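Local coordinates for amino acid ABC transporter, binding protein (Thermus thermophilus, PDB 3VV5) that binds the lysine analogue L-thialysine, (S)-2-aminoethyl-L-cysteine, as the solute-binding component of an amino acid ABC transporter, at residues A[103-108]-A[216-221]; A[112-117]-A[224-229]; A[118-123]-A[187-192]; A[82-87]-A[148-153]. All blocks are in the same frame, centred on the assembly; numbering follows the deposited sequence.

Interaction 1: A[103-108]-A[216-221]. With SLZ (L-thialysine), chain C.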
# COMPACT_ATOMS: atom_id res chain seq x y z
N HIS A 103 -3.53 -1.24 0.91
CA HIS A 103 -4.39 -1.06 2.09
C HIS A 103 -4.24 -2.22 3.05
O HIS A 103 -4.52 -3.37 2.70
CB HIS A 103 -5.88 -0.95 1.72
CG HIS A 103 -6.23 0.31 1.00
ND1 HIS A 103 -6.69 1.44 1.66
CD2 HIS A 103 -6.20 0.62 -0.31
CE1 HIS A 103 -6.93 2.39 0.77
NE2 HIS A 103 -6.66 1.91 -0.44
N GLY A 104 -3.81 -1.91 4.26
CA GLY A 104 -3.87 -2.87 5.34
C GLY A 104 -5.32 -3.10 5.72
O GLY A 104 -6.13 -2.20 5.66
N ILE A 105 -5.66 -4.34 6.06
CA ILE A 105 -7.01 -4.65 6.53
C ILE A 105 -7.11 -4.16 7.96
O ILE A 105 -6.27 -4.49 8.79
CB ILE A 105 -7.29 -6.16 6.48
CG1 ILE A 105 -7.28 -6.65 5.03
CG2 ILE A 105 -8.64 -6.50 7.15
CD1 ILE A 105 -7.24 -8.18 4.88
N THR A 106 -8.13 -3.34 8.23
CA THR A 106 -8.47 -2.90 9.60
C THR A 106 -9.98 -3.10 9.83
O THR A 106 -10.73 -3.25 8.87
CB THR A 106 -8.15 -1.41 9.82
OG1 THR A 106 -9.03 -0.61 9.04
CG2 THR A 106 -6.69 -1.10 9.43
N GLU A 107 -10.41 -3.09 11.09
CA GLU A 107 -11.84 -3.25 11.40
C GLU A 107 -12.69 -2.24 10.64
O GLU A 107 -13.66 -2.62 10.00
CB GLU A 107 -12.12 -3.13 12.90
CG GLU A 107 -13.63 -3.07 13.20
CD GLU A 107 -13.96 -2.97 14.69
OE1 GLU A 107 -14.71 -3.84 15.20
OE2 GLU A 107 -13.46 -2.02 15.35
N GLU A 108 -12.32 -0.97 10.76
CA GLU A 108 -13.05 0.17 10.19
C GLU A 108 -13.12 0.14 8.69
O GLU A 108 -14.19 0.40 8.09
CB GLU A 108 -12.43 1.50 10.66
CG GLU A 108 -12.86 1.91 12.07
CD GLU A 108 -11.69 2.30 12.99
OE1 GLU A 108 -10.84 3.14 12.60
OE2 GLU A 108 -11.63 1.75 14.13
N ARG A 216 -1.93 -7.34 7.27
CA ARG A 216 -2.27 -8.04 6.04
C ARG A 216 -2.83 -6.99 5.07
O ARG A 216 -3.72 -6.22 5.43
CB ARG A 216 -3.32 -9.12 6.34
CG ARG A 216 -2.86 -10.23 7.28
CD ARG A 216 -3.98 -11.26 7.60
NE ARG A 216 -5.20 -10.64 8.13
CZ ARG A 216 -6.41 -10.68 7.56
NH1 ARG A 216 -7.44 -10.07 8.13
NH2 ARG A 216 -6.60 -11.33 6.42
N VAL A 217 -2.29 -6.95 3.86
CA VAL A 217 -2.63 -5.94 2.86
C VAL A 217 -3.42 -6.62 1.76
O VAL A 217 -3.06 -7.72 1.33
CB VAL A 217 -1.36 -5.27 2.26
CG1 VAL A 217 -1.74 -4.36 1.09
CG2 VAL A 217 -0.63 -4.46 3.33
N ALA A 218 -4.50 -5.97 1.32
CA ALA A 218 -5.45 -6.60 0.40
C ALA A 218 -6.02 -5.62 -0.61
O ALA A 218 -5.95 -4.40 -0.42
CB ALA A 218 -6.61 -7.25 1.16
N MET A 219 -6.61 -6.19 -1.66
CA MET A 219 -7.35 -5.47 -2.68
C MET A 219 -8.73 -5.24 -2.11
O MET A 219 -9.14 -5.95 -1.20
CB MET A 219 -7.50 -6.31 -3.96
CG MET A 219 -6.23 -6.44 -4.78
SD MET A 219 -6.46 -7.69 -6.06
CE MET A 219 -6.21 -9.19 -5.11
N ALA A 220 -9.43 -4.24 -2.64
CA ALA A 220 -10.75 -3.90 -2.13
C ALA A 220 -11.71 -3.72 -3.27
O ALA A 220 -11.36 -3.27 -4.36
CB ALA A 220 -10.71 -2.61 -1.26
N VAL A 221 -12.95 -4.08 -2.98
CA VAL A 221 -14.05 -3.97 -3.90
C VAL A 221 -15.11 -3.10 -3.18
O VAL A 221 -15.06 -2.97 -1.97
CB VAL A 221 -14.44 -5.44 -4.17
CG1 VAL A 221 -15.79 -5.82 -3.64
CG2 VAL A 221 -14.12 -5.87 -5.60
N SLZ C . -0.20 0.31 4.42
CA SLZ C . -0.74 1.68 4.32
CB SLZ C . -0.98 2.06 2.83
SG SLZ C . 0.14 3.24 2.00
CD SLZ C . -0.68 3.17 0.37
CE SLZ C . -0.20 4.14 -0.71
NZ SLZ C . -0.46 3.54 -2.03
C SLZ C . -2.11 1.62 4.98
O SLZ C . -2.58 2.67 5.46
OXT SLZ C . -2.68 0.50 5.01
O HOH W 1 -3.99 -6.19 8.92
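G104 and V217 face each other as an antiparallel, non-hydrogen-bonded pair, with their CA atoms 4.1 Å apart. The short strand 102-104 lies here against the long strand 206-222, in the mixed sheet of a bacterial solute-binding protein of family 3. One backbone bond lies on each flank of the pair. A218 N gives to H103 O at 2.9 Å, and I105 N gives to R216 O at 2.8 Å. The CA of V217 adds a C-H...O contact of 3.2 Å to H103 O. Water 1 continues the link, accepting from R216 N and donating to I105 O.

I105 carries the side-chain contact. Its chain is extended at chi2 (167°), and this sends CD1 out over one face of the R216 guanidinium, 3.6 Å from NH2. The R216 chain bends at chi3 (-55°), which brings its flat end back over the isoleucine. CD1 of I105 also lies 3.9 Å from CB of A218, and F115 touches both residues. With an alanine here, the guanidinium would probably lose the methyl group against its face, and A218 CB would lose one of its apolar neighbours. Beyond I105, T106 caps helix 107-112 by bonding to R109 N.

The contact also builds part of the L-thialysine pocket. G104 O is bonded to R109 NH1, which itself bonds the ligand. The other polar atom of this glycine, G104 N, points at the ligand carboxylate and meets its OXT at 2.8 Å, with an N-H...O angle of 170°.

Interaction 2: A[112-117]-A[224-229]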
# COMPACT_ATOMS: atom_id res chain seq x y z
N ALA A 112 -16.29 -0.57 5.65
CA ALA A 112 -16.50 0.33 4.52
C ALA A 112 -16.43 -0.35 3.14
O ALA A 112 -17.20 -0.02 2.23
CB ALA A 112 -15.49 1.52 4.60
N VAL A 113 -15.49 -1.28 2.98
CA VAL A 113 -15.30 -1.96 1.69
C VAL A 113 -15.22 -3.47 1.92
O VAL A 113 -15.09 -3.92 3.07
CB VAL A 113 -14.02 -1.42 0.93
CG1 VAL A 113 -14.16 0.07 0.55
CG2 VAL A 113 -12.76 -1.67 1.74
N ASP A 114 -15.30 -4.26 0.85
CA ASP A 114 -15.03 -5.70 0.96
C ASP A 114 -13.59 -5.99 0.52
O ASP A 114 -13.22 -5.69 -0.62
CB ASP A 114 -16.01 -6.52 0.13
CG ASP A 114 -17.36 -6.71 0.81
OD1 ASP A 114 -17.39 -6.93 2.05
OD2 ASP A 114 -18.38 -6.63 0.11
N PHE A 115 -12.79 -6.56 1.41
CA PHE A 115 -11.38 -6.90 1.10
C PHE A 115 -11.30 -8.32 0.55
O PHE A 115 -12.02 -9.21 1.02
CB PHE A 115 -10.51 -6.86 2.35
CG PHE A 115 -10.11 -5.47 2.79
CD1 PHE A 115 -10.49 -5.00 4.04
CD2 PHE A 115 -9.33 -4.64 1.95
CE1 PHE A 115 -10.13 -3.72 4.47
CE2 PHE A 115 -8.96 -3.39 2.37
CZ PHE A 115 -9.37 -2.92 3.63
N THR A 116 -10.40 -8.52 -0.42
CA THR A 116 -10.04 -9.85 -0.88
C THR A 116 -9.17 -10.52 0.21
O THR A 116 -8.76 -9.87 1.21
CB THR A 116 -9.20 -9.77 -2.19
OG1 THR A 116 -7.99 -9.04 -1.92
CG2 THR A 116 -9.99 -9.04 -3.26
N ASN A 117 -8.89 -11.81 0.04
CA ASN A 117 -7.73 -12.41 0.72
C ASN A 117 -6.48 -11.52 0.49
O ASN A 117 -6.33 -10.92 -0.60
CB ASN A 117 -7.48 -13.81 0.16
CG ASN A 117 -8.55 -14.81 0.57
OD1 ASN A 117 -9.10 -14.73 1.67
ND2 ASN A 117 -8.86 -15.74 -0.34
N GLY A 224 -20.30 -5.01 -0.70
CA GLY A 224 -21.39 -5.79 -1.31
C GLY A 224 -21.17 -6.27 -2.74
O GLY A 224 -22.04 -6.94 -3.32
N ASN A 225 -20.04 -5.90 -3.36
CA ASN A 225 -19.74 -6.39 -4.72
C ASN A 225 -19.13 -7.79 -4.67
O ASN A 225 -17.96 -8.01 -5.06
CB ASN A 225 -18.86 -5.39 -5.52
CG ASN A 225 -18.76 -5.76 -7.00
OD1 ASN A 225 -19.29 -6.79 -7.45
ND2 ASN A 225 -18.09 -4.91 -7.77
N LYS A 226 -19.94 -8.75 -4.19
CA LYS A 226 -19.47 -10.12 -3.96
C LYS A 226 -19.11 -10.83 -5.27
O LYS A 226 -18.27 -11.72 -5.28
CB LYS A 226 -20.50 -10.92 -3.14
CG LYS A 226 -20.67 -10.44 -1.67
CD LYS A 226 -19.40 -10.73 -0.84
CE LYS A 226 -19.54 -10.49 0.68
NZ LYS A 226 -20.06 -9.13 1.04
N SER A 227 -19.75 -10.43 -6.37
CA SER A 227 -19.44 -10.94 -7.70
C SER A 227 -17.96 -10.69 -8.07
O SER A 227 -17.21 -11.64 -8.35
CB SER A 227 -20.36 -10.29 -8.74
OG SER A 227 -20.04 -10.79 -10.02
N LEU A 228 -17.55 -9.43 -8.03
CA LEU A 228 -16.15 -9.10 -8.31
C LEU A 228 -15.21 -9.66 -7.26
O LEU A 228 -14.14 -10.18 -7.60
CB LEU A 228 -15.93 -7.58 -8.50
CG LEU A 228 -14.53 -7.11 -8.94
CD1 LEU A 228 -13.98 -7.89 -10.13
CD2 LEU A 228 -14.53 -5.63 -9.28
N LEU A 229 -15.60 -9.56 -5.98
CA LEU A 229 -14.82 -10.14 -4.88
C LEU A 229 -14.41 -11.61 -5.13
O LEU A 229 -13.22 -11.97 -5.00
CB LEU A 229 -15.57 -10.00 -3.53
CG LEU A 229 -14.79 -10.36 -2.25
CD1 LEU A 229 -13.61 -9.39 -2.01
CD2 LEU A 229 -15.70 -10.37 -1.05
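The carboxylate of D114 is met on both faces at its OD2. G224 N comes from above one face at 2.6 Å, 36° out of the plane. K226 NZ reaches the same oxygen from the opposite face, as a salt bridge of 3.2 Å. OD1 has its own salt bridge, to K223 NZ. The two lysines would probably favour the charged form of the acid. The F115 ring has V113 CG2 over one face, offset toward the rim.

The K226 chain bends at chi2 and chi4, and this folds its amine back across the aspartate at about a right angle. An asparagine in place of D114 would probably leave K226 and K223 without the negative charge they share.

L229 makes the apolar half of the contact. Its CG is anti to the backbone N (chi1 -171°), which sets its two methyls along the strand. CD1 lies 3.4 Å from F115 O and 3.8 Å from T116 CG2, while CD2 lies 4.0 Å from D114 CB.

N225 N-caps the helix: its OD1 accepts from L228 N at 3.2 Å. Its ND2 is bonded to R27 O. Through D114 and L229 the contact joins the first turn of helix 226-242 to strand 113-115. That strand in turn pairs with strand 206-222, and V113 packs on helix 87-92.

Interaction 3: A[118-123]-A[187-192]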
# COMPACT_ATOMS: atom_id res chain seq x y z
N PRO A 118 -5.56 -11.43 1.48
CA PRO A 118 -4.44 -10.48 1.32
C PRO A 118 -3.47 -10.86 0.20
O PRO A 118 -3.21 -12.04 -0.01
CB PRO A 118 -3.74 -10.55 2.69
CG PRO A 118 -4.10 -11.91 3.24
CD PRO A 118 -5.50 -12.15 2.77
N HIS A 119 -2.95 -9.87 -0.53
CA HIS A 119 -1.96 -10.14 -1.57
C HIS A 119 -0.52 -9.94 -1.08
O HIS A 119 0.42 -10.23 -1.82
CB HIS A 119 -2.23 -9.36 -2.86
CG HIS A 119 -2.21 -7.87 -2.70
ND1 HIS A 119 -3.26 -7.16 -2.16
CD2 HIS A 119 -1.28 -6.94 -3.06
CE1 HIS A 119 -2.98 -5.87 -2.18
NE2 HIS A 119 -1.79 -5.71 -2.73
N TYR A 120 -0.35 -9.45 0.16
CA TYR A 120 0.95 -9.50 0.84
C TYR A 120 0.84 -9.19 2.33
O TYR A 120 -0.21 -8.75 2.82
CB TYR A 120 2.04 -8.62 0.18
CG TYR A 120 1.94 -7.10 0.32
CD1 TYR A 120 2.60 -6.43 1.36
CD2 TYR A 120 1.26 -6.33 -0.63
CE1 TYR A 120 2.55 -5.05 1.48
CE2 TYR A 120 1.20 -4.92 -0.52
CZ TYR A 120 1.85 -4.29 0.55
OH TYR A 120 1.83 -2.92 0.69
N CYS A 121 1.92 -9.46 3.04
CA CYS A 121 2.00 -9.21 4.47
C CYS A 121 3.20 -8.34 4.73
O CYS A 121 4.22 -8.42 4.02
CB CYS A 121 2.07 -10.52 5.25
SG CYS A 121 0.46 -11.06 5.90
N THR A 122 3.07 -7.50 5.76
CA THR A 122 4.05 -6.46 5.98
C THR A 122 3.90 -5.90 7.39
O THR A 122 3.17 -6.43 8.22
CB THR A 122 3.90 -5.33 4.91
OG1 THR A 122 5.00 -4.42 4.97
CG2 THR A 122 2.60 -4.54 5.08
N GLY A 123 4.56 -4.78 7.65
CA GLY A 123 4.35 -4.10 8.91
C GLY A 123 4.88 -2.71 8.84
O GLY A 123 5.61 -2.37 7.90
N ILE A 187 7.10 7.06 10.10
CA ILE A 187 6.54 5.73 10.29
C ILE A 187 5.95 5.31 8.96
O ILE A 187 5.09 5.99 8.41
CB ILE A 187 5.48 5.63 11.42
CG1 ILE A 187 6.11 5.94 12.79
CG2 ILE A 187 4.89 4.21 11.46
CD1 ILE A 187 5.14 5.80 13.96
N THR A 188 6.44 4.18 8.44
CA THR A 188 6.04 3.76 7.11
C THR A 188 6.15 2.25 7.00
O THR A 188 6.47 1.58 7.97
CB THR A 188 6.92 4.46 6.02
OG1 THR A 188 6.37 4.25 4.71
CG2 THR A 188 8.35 3.96 6.06
N ASP A 189 5.94 1.75 5.78
CA ASP A 189 6.03 0.32 5.48
C ASP A 189 7.47 -0.16 5.47
O ASP A 189 8.34 0.51 4.91
CB ASP A 189 5.36 0.08 4.13
CG ASP A 189 5.45 -1.35 3.70
OD1 ASP A 189 4.48 -2.13 3.97
OD2 ASP A 189 6.48 -1.69 3.08
N ARG A 190 7.70 -1.37 6.00
CA ARG A 190 9.06 -1.90 6.13
C ARG A 190 9.78 -2.09 4.79
O ARG A 190 10.97 -1.83 4.68
CB ARG A 190 9.06 -3.22 6.93
CG ARG A 190 8.20 -4.34 6.32
CD ARG A 190 8.20 -5.61 7.17
NE ARG A 190 9.53 -6.23 7.20
CZ ARG A 190 9.96 -7.08 8.13
NH1 ARG A 190 9.16 -7.43 9.14
NH2 ARG A 190 11.19 -7.57 8.06
N PHE A 191 9.05 -2.55 3.78
CA PHE A 191 9.63 -2.71 2.44
C PHE A 191 9.86 -1.36 1.76
O PHE A 191 10.83 -1.21 1.02
CB PHE A 191 8.74 -3.59 1.56
CG PHE A 191 8.56 -4.99 2.09
CD1 PHE A 191 9.61 -5.92 1.98
CD2 PHE A 191 7.37 -5.37 2.69
CE1 PHE A 191 9.47 -7.21 2.47
CE2 PHE A 191 7.21 -6.67 3.19
CZ PHE A 191 8.27 -7.59 3.08
N VAL A 192 8.96 -0.40 1.96
CA VAL A 192 9.22 0.91 1.38
C VAL A 192 10.39 1.62 2.04
O VAL A 192 11.20 2.22 1.33
CB VAL A 192 7.95 1.83 1.05
CG1 VAL A 192 6.62 1.17 1.29
CG2 VAL A 192 8.08 3.32 1.57
O HOH W 2 1.99 -1.24 2.82
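T122 and D189 meet through a short bond: T122 OG1 donates to D189 OD1 at 2.6 Å. The hydroxyl comes from above the carboxylate plane, and the two side chains cross at about a right angle. OG1 of T122 is anti to its backbone N (chi1 -170°), and the D189 carboxylate swings in to meet it. G123, the third main residue, uses its backbone: R190 N gives to G123 O at 3.0 Å. G123 N is buried here with no partner in the model. F191 closes one side, its ring edge toward C121 O, with CE2 3.6 Å from that oxygen.

The contact sits where antiparallel strands 120-129 and 185-189 meet, at the start of helix 190-200. C121 is also tied to C259 by a disulfide. D189 is the N-cap of the helix. Its OD2 takes V192 N at 3.0 Å on the anti lone pair, and F191 N weakly.

Water 2 donates to D189 OD1 and is hydrogen-bonded to Y120 OH, which is also bonded to S102 OG. Both carboxylate oxygens thus receive donors. A threonine, a water and the helix N terminus together would probably stabilise D189 as a buried anion.

Interaction 4: A[82-87]-A[148-153]. With SLZ (L-thialysine), chain C.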
# COMPACT_ATOMS: atom_id res chain seq x y z
N GLN A 82 -5.01 8.10 -8.07
CA GLN A 82 -5.65 9.18 -7.29
C GLN A 82 -4.98 9.30 -5.93
O GLN A 82 -4.33 8.37 -5.46
CB GLN A 82 -7.14 8.84 -7.05
CG GLN A 82 -8.01 8.73 -8.30
CD GLN A 82 -8.45 10.09 -8.81
OE1 GLN A 82 -7.92 10.61 -9.80
NE2 GLN A 82 -9.41 10.69 -8.12
N SER A 83 -5.22 10.42 -5.25
CA SER A 83 -4.71 10.59 -3.88
C SER A 83 -5.15 9.42 -2.98
O SER A 83 -6.31 8.99 -3.02
CB SER A 83 -5.17 11.94 -3.32
OG SER A 83 -4.64 12.15 -2.02
N PHE A 84 -4.21 8.87 -2.18
CA PHE A 84 -4.49 7.68 -1.39
C PHE A 84 -5.78 7.78 -0.55
O PHE A 84 -6.61 6.86 -0.59
CB PHE A 84 -3.30 7.30 -0.48
CG PHE A 84 -3.57 6.09 0.39
CD1 PHE A 84 -3.59 4.80 -0.15
CD2 PHE A 84 -3.85 6.23 1.75
CE1 PHE A 84 -3.86 3.67 0.65
CE2 PHE A 84 -4.12 5.11 2.57
CZ PHE A 84 -4.13 3.83 2.02
N ASP A 85 -5.94 8.89 0.18
CA ASP A 85 -7.06 9.04 1.13
C ASP A 85 -8.44 9.10 0.47
O ASP A 85 -9.48 9.05 1.15
CB ASP A 85 -6.84 10.24 2.08
CG ASP A 85 -6.79 11.61 1.35
OD1 ASP A 85 -6.63 11.65 0.12
OD2 ASP A 85 -6.88 12.65 2.03
N THR A 86 -8.45 9.19 -0.85
CA THR A 86 -9.70 9.26 -1.60
C THR A 86 -10.14 7.91 -2.16
O THR A 86 -11.27 7.79 -2.65
CB THR A 86 -9.60 10.20 -2.83
OG1 THR A 86 -8.87 9.56 -3.89
CG2 THR A 86 -8.95 11.54 -2.46
N LEU A 87 -9.26 6.91 -2.10
CA LEU A 87 -9.45 5.68 -2.89
C LEU A 87 -10.64 4.82 -2.47
O LEU A 87 -11.41 4.41 -3.31
CB LEU A 87 -8.17 4.82 -2.96
CG LEU A 87 -7.00 5.33 -3.82
CD1 LEU A 87 -5.78 4.47 -3.55
CD2 LEU A 87 -7.35 5.33 -5.32
N VAL A 148 -1.25 10.86 5.54
CA VAL A 148 -2.64 10.96 5.98
C VAL A 148 -3.45 9.73 5.57
O VAL A 148 -3.21 9.13 4.51
CB VAL A 148 -3.34 12.26 5.46
CG1 VAL A 148 -3.46 12.25 3.93
CG2 VAL A 148 -4.71 12.45 6.14
N GLY A 149 -4.37 9.34 6.44
CA GLY A 149 -5.33 8.29 6.14
C GLY A 149 -4.73 6.90 6.20
O GLY A 149 -5.33 5.96 5.71
N THR A 150 -3.55 6.78 6.80
CA THR A 150 -2.87 5.49 6.85
C THR A 150 -2.91 4.82 8.23
O THR A 150 -3.17 5.46 9.27
CB THR A 150 -1.39 5.58 6.40
OG1 THR A 150 -0.66 6.43 7.30
CG2 THR A 150 -1.26 6.10 4.96
N THR A 151 -2.63 3.53 8.24
CA THR A 151 -2.43 2.78 9.46
C THR A 151 -1.21 3.30 10.24
O THR A 151 -1.12 3.10 11.44
CB THR A 151 -2.32 1.28 9.16
OG1 THR A 151 -1.24 1.07 8.25
CG2 THR A 151 -3.59 0.80 8.46
N TYR A 152 -0.27 3.94 9.55
CA TYR A 152 0.89 4.58 10.22
C TYR A 152 0.43 5.75 11.07
O TYR A 152 0.84 5.88 12.22
CB TYR A 152 1.96 5.01 9.21
CG TYR A 152 2.20 3.95 8.16
CD1 TYR A 152 2.51 2.65 8.53
CD2 TYR A 152 2.07 4.25 6.80
CE1 TYR A 152 2.70 1.63 7.56
CE2 TYR A 152 2.25 3.25 5.83
CZ TYR A 152 2.57 1.95 6.22
OH TYR A 152 2.74 0.97 5.26
N MET A 153 -0.43 6.59 10.49
CA MET A 153 -1.09 7.67 11.23
C MET A 153 -1.85 7.13 12.45
O MET A 153 -1.68 7.62 13.55
CB MET A 153 -2.03 8.44 10.31
CG MET A 153 -2.72 9.63 10.98
SD MET A 153 -3.60 10.64 9.80
CE MET A 153 -5.14 9.76 9.62
N SLZ C . -0.20 0.31 4.42
CA SLZ C . -0.74 1.68 4.32
CB SLZ C . -0.98 2.06 2.83
SG SLZ C . 0.14 3.24 2.00
CD SLZ C . -0.68 3.17 0.37
CE SLZ C . -0.20 4.14 -0.71
NZ SLZ C . -0.46 3.54 -2.03
C SLZ C . -2.11 1.62 4.98
O SLZ C . -2.58 2.67 5.46
OXT SLZ C . -2.68 0.50 5.01
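The F84 ring turns its edge to the backbone of G149, with CE2 3.5 Å from G149 O and that oxygen in the ring plane. This is the ligand pocket of a family 3 solute-binding protein, where loop 82-87 and the N terminus of helix 151-158 close on L-thialysine. CG of F84 is anti to the backbone N (chi1 178°), which carries the ring out of its loop to the ligand. The ligand sulfur SG lies over one face of the ring, offset toward the rim. F84 also stacks with H103. G149 O is bonded to R109 NH2 as well.

The T150 and F84 side chains cross at about a right angle, with T150 CG2 3.9 Å from F84 CE2. The T150 chi1 of 63° splits the duties of the side chain: CG2 goes to the phenylalanine, and OG1 serves as N-cap. OG1 accepts from M153 N at 3.2 Å and is also bonded to Q147 O.

D85 uses its two oxygens differently. OD1 accepts from S83 OG at 3.0 Å, while OD2 lies 3.9 Å from V148 CG1. G149 has a positive phi, which favours glycine, and a CB there would press on D85 CB.

The helix start then grips the ligand. T151 OG1 is bonded to E215 OE1. The alpha-amine N of the ligand gives to Y152 OH at 3.1 Å. The carboxylate oxygen O of the ligand accepts from T151 N at 2.9 Å, with an N-H...O angle of 162°.

From the N terminus the chain passes 82-87, 103-108, 112-117 and 118-123, opening interactions 4, 1, 2 and 3 in turn. Segment 148-153 closes interaction 4, 187-192 closes interaction 3, 216-221 closes interaction 1 and 224-229 closes interaction 2. Interaction 3 is nested inside the loops of interactions 1 and 2. Interactions 1 and 2 cross, and interaction 4 crosses the other three. Interactions 1, 2 and 3 share the mixed sheet, with strand 206-222 beside both 113-115 and 120-129. Interactions 1 and 4 both touch L-thialysine and meet through H103 and F84. Interaction 4 meets interaction 3 where Y152 packs on D189.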